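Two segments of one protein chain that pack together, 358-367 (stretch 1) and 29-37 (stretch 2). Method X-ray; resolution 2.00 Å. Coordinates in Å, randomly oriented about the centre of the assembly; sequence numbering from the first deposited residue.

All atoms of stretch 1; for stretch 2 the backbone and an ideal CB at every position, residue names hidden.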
# COMPACT_ATOMS: atom_id res chain seq x y z
N ARG B 358 16.47 9.84 -23.87
CA ARG B 358 16.54 11.23 -24.27
C ARG B 358 17.94 11.64 -24.73
O ARG B 358 18.09 12.31 -25.75
CB ARG B 358 16.10 12.15 -23.14
CG ARG B 358 15.60 13.48 -23.65
CD ARG B 358 15.37 14.48 -22.54
NE ARG B 358 16.61 14.79 -21.84
CZ ARG B 358 16.69 15.64 -20.82
NH1 ARG B 358 15.60 16.25 -20.38
NH2 ARG B 358 17.86 15.87 -20.23
N GLU B 359 18.95 11.25 -23.96
CA GLU B 359 20.34 11.57 -24.26
C GLU B 359 21.01 10.67 -25.28
O GLU B 359 22.17 10.88 -25.64
CB GLU B 359 21.18 11.54 -22.97
CG GLU B 359 21.57 12.92 -22.46
CD GLU B 359 20.37 13.77 -22.14
OE1 GLU B 359 19.56 13.36 -21.27
OE2 GLU B 359 20.23 14.85 -22.74
N GLY B 360 20.30 9.64 -25.75
CA GLY B 360 20.89 8.75 -26.73
C GLY B 360 22.05 7.88 -26.25
O GLY B 360 22.79 7.33 -27.07
N VAL B 361 22.21 7.75 -24.93
CA VAL B 361 23.28 6.93 -24.37
C VAL B 361 22.77 6.04 -23.24
O VAL B 361 21.88 6.44 -22.48
CB VAL B 361 24.44 7.78 -23.82
CG1 VAL B 361 25.08 8.58 -24.95
CG2 VAL B 361 23.93 8.72 -22.73
N ILE B 362 23.33 4.84 -23.12
CA ILE B 362 22.94 3.92 -22.05
C ILE B 362 23.79 4.14 -20.80
O ILE B 362 25.01 3.96 -20.84
CB ILE B 362 23.08 2.44 -22.49
CG1 ILE B 362 22.19 2.17 -23.71
CG2 ILE B 362 22.70 1.51 -21.33
CD1 ILE B 362 22.32 0.78 -24.31
N ALA B 363 23.14 4.52 -19.71
CA ALA B 363 23.81 4.74 -18.43
C ALA B 363 24.57 3.45 -18.12
O ALA B 363 24.01 2.37 -18.19
CB ALA B 363 22.78 5.02 -17.35
N PRO B 364 25.86 3.55 -17.76
CA PRO B 364 26.67 2.37 -17.46
C PRO B 364 26.51 1.76 -16.06
O PRO B 364 25.83 2.33 -15.20
CB PRO B 364 28.09 2.88 -17.67
CG PRO B 364 28.00 4.27 -17.11
CD PRO B 364 26.67 4.77 -17.69
N THR B 365 27.12 0.60 -15.86
CA THR B 365 27.08 -0.08 -14.57
C THR B 365 28.45 0.09 -13.94
O THR B 365 29.47 -0.14 -14.59
CB THR B 365 26.80 -1.59 -14.73
OG1 THR B 365 25.62 -1.78 -15.51
CG2 THR B 365 26.61 -2.24 -13.36
N ALA B 366 28.47 0.51 -12.68
CA ALA B 366 29.71 0.74 -11.94
C ALA B 366 30.10 -0.47 -11.08
O ALA B 366 29.25 -1.28 -10.71
CB ALA B 366 29.54 1.96 -11.03
N GLY B 367 31.40 -0.59 -10.79
CA GLY B 367 31.91 -1.66 -9.94
C GLY B 367 32.18 -3.03 -10.54
O GLY B 367 33.28 -3.56 -10.41
N UNK B 29 22.62 13.92 -10.25
CA UNK B 29 22.47 12.48 -10.34
C UNK B 29 22.93 11.94 -11.70
O UNK B 29 23.80 11.08 -11.76
CB UNK B 29 21.01 12.09 -10.09
N UNK B 30 22.34 12.45 -12.77
CA UNK B 30 22.69 12.02 -14.12
C UNK B 30 24.18 12.19 -14.39
O UNK B 30 24.79 11.39 -15.11
CB UNK B 30 21.88 12.80 -15.15
N UNK B 31 24.77 13.23 -13.82
CA UNK B 31 26.18 13.47 -14.00
C UNK B 31 27.01 12.38 -13.34
O UNK B 31 27.98 11.89 -13.92
CB UNK B 31 26.56 14.84 -13.44
N UNK B 32 26.63 11.99 -12.13
CA UNK B 32 27.35 10.96 -11.39
C UNK B 32 27.21 9.58 -12.04
O UNK B 32 28.16 8.80 -12.09
CB UNK B 32 26.85 10.91 -9.95
N UNK B 33 26.02 9.30 -12.56
CA UNK B 33 25.74 8.03 -13.22
C UNK B 33 26.58 7.81 -14.46
O UNK B 33 27.16 6.74 -14.64
CB UNK B 33 24.26 7.95 -13.59
N UNK B 34 26.63 8.81 -15.33
CA UNK B 34 27.40 8.69 -16.56
C UNK B 34 28.89 8.63 -16.28
O UNK B 34 29.65 8.06 -17.06
CB UNK B 34 27.09 9.86 -17.50
N UNK B 35 29.29 9.19 -15.15
CA UNK B 35 30.69 9.20 -14.76
C UNK B 35 31.06 8.04 -13.85
O UNK B 35 32.22 7.90 -13.43
CB UNK B 35 31.02 10.52 -14.07
N UNK B 36 30.08 7.21 -13.53
CA UNK B 36 30.35 6.08 -12.66
C UNK B 36 30.56 6.42 -11.19
O UNK B 36 30.97 5.55 -10.43
CB UNK B 36 31.59 5.34 -13.18
N UNK B 37 30.30 7.67 -10.79
CA UNK B 37 30.46 8.07 -9.38
C UNK B 37 29.32 7.53 -8.53
O UNK B 37 28.15 7.83 -8.79
CB UNK B 37 30.52 9.59 -9.25

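Position 29 lies in a helix, and its CB has nothing of stretch 1 within 5.5 Å, so stretch 1 leaves the choice open. The residue is Tyr-29, whose hydroxyl is hydrogen-bonded elsewhere in the structure.

Position 30 is different. Its CA-to-CB bond points toward stretch 1, yet the ideal CB stops well short of it, leaving a gap bordered by the aliphatic part of Glu-359, by Val-361 and by Ala-363. A small residue would leave this gap unfilled; a long apolar or aromatic side chain would suit it. It is Trp-30, with chi1 in the t well. Its indole spans all three neighbours: NE1 lies 3.9 Å from Glu-359 CG, CZ2 4.1 Å from Val-361 CG2, and CZ3 4.2 Å from Ala-363 CB. All three approach the ring obliquely. With 67 Å² covered, it gives more surface to the contact than any other residue here.

Positions 31 and 32 are out of reach, and many helix-compatible residues would serve. They are Ser-31 and Ala-32; Ser-31 OG accepts a hydrogen bond from the side chain at 37.

At position 33 CA-to-CB points sideways, but the ideal CB is only 5.0 Å from Ala-363 CB. That space favours a modest apolar group such as valine, isoleucine or leucine. Val-33, chi1 t, brings CG1 to 3.6 Å from Ala-363 CB, while its backbone O lies 3.6 Å from Pro-364 CG.

Position 34 starts away from stretch 1, although its ideal CB is 5.1 Å from Pro-364 CD. A flexible apolar chain could turn back to the apolar surface of Val-361, Ala-363 and Pro-364; leucine, isoleucine or methionine are reasonable. Leu-34 does so with chi1 m and chi2 t: CD2 sits 4.1 Å from Val-361 CG2 and 4.2 Å from Pro-364 CD.

Position 35 points away, so a polar residue is acceptable. Asp-35 forms a salt bridge with the side chain at 37.

At position 36 phi is +73°, which by itself favours glycine, though asparagine is also tolerated at such angles. An ideal CB would lie 4.5 Å from Ala-366 CB, so stretch 1 is near without forbidding a small side chain. Gly-36 ends the helix in a Schellman motif, and its O lies 3.9 Å from Ala-366 CB.

Position 37 points away, where a long polar chain is welcome. Arg-37 folds back along its own stretch: NH2 donates to Ser-31 OG at 2.9 Å, and NH1 meets Asp-35 OD2 at 2.7 Å, a salt bridge whose hydrogen bond is weak.

Stretch 2 29-37: YWSAVLDGR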
# COMPACT_ATOMS: atom_id res chain seq x y z
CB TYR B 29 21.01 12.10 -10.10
CG TYR B 29 20.73 10.65 -10.39
CD1 TYR B 29 21.20 9.64 -9.56
CD2 TYR B 29 20.01 10.28 -11.52
CE1 TYR B 29 20.96 8.30 -9.84
CE2 TYR B 29 19.77 8.94 -11.81
CZ TYR B 29 20.25 7.96 -10.96
OH TYR B 29 19.99 6.65 -11.25
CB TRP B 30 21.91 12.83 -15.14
CG TRP B 30 22.15 12.41 -16.54
CD1 TRP B 30 22.64 13.18 -17.56
CD2 TRP B 30 21.84 11.13 -17.12
NE1 TRP B 30 22.64 12.47 -18.73
CE2 TRP B 30 22.16 11.21 -18.50
CE3 TRP B 30 21.33 9.93 -16.61
CZ2 TRP B 30 21.98 10.14 -19.37
CZ3 TRP B 30 21.15 8.87 -17.48
CH2 TRP B 30 21.47 8.98 -18.85
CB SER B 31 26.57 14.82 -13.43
OG SER B 31 27.99 14.91 -13.33
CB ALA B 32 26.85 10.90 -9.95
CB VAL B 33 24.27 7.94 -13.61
CG1 VAL B 33 24.03 6.70 -14.45
CG2 VAL B 33 23.41 7.92 -12.37
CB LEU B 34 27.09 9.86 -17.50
CG LEU B 34 25.69 9.90 -18.13
CD1 LEU B 34 25.60 11.08 -19.08
CD2 LEU B 34 25.42 8.60 -18.88
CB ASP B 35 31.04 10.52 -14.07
CG ASP B 35 32.51 10.63 -13.76
OD1 ASP B 35 33.32 10.30 -14.66
OD2 ASP B 35 32.86 11.05 -12.63
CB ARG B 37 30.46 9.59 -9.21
CG ARG B 37 31.68 10.34 -9.71
CD ARG B 37 31.65 11.76 -9.14
NE ARG B 37 30.44 12.49 -9.53
CZ ARG B 37 30.24 13.00 -10.74
NH1 ARG B 37 31.18 12.88 -11.66
NH2 ARG B 37 29.11 13.63 -11.03
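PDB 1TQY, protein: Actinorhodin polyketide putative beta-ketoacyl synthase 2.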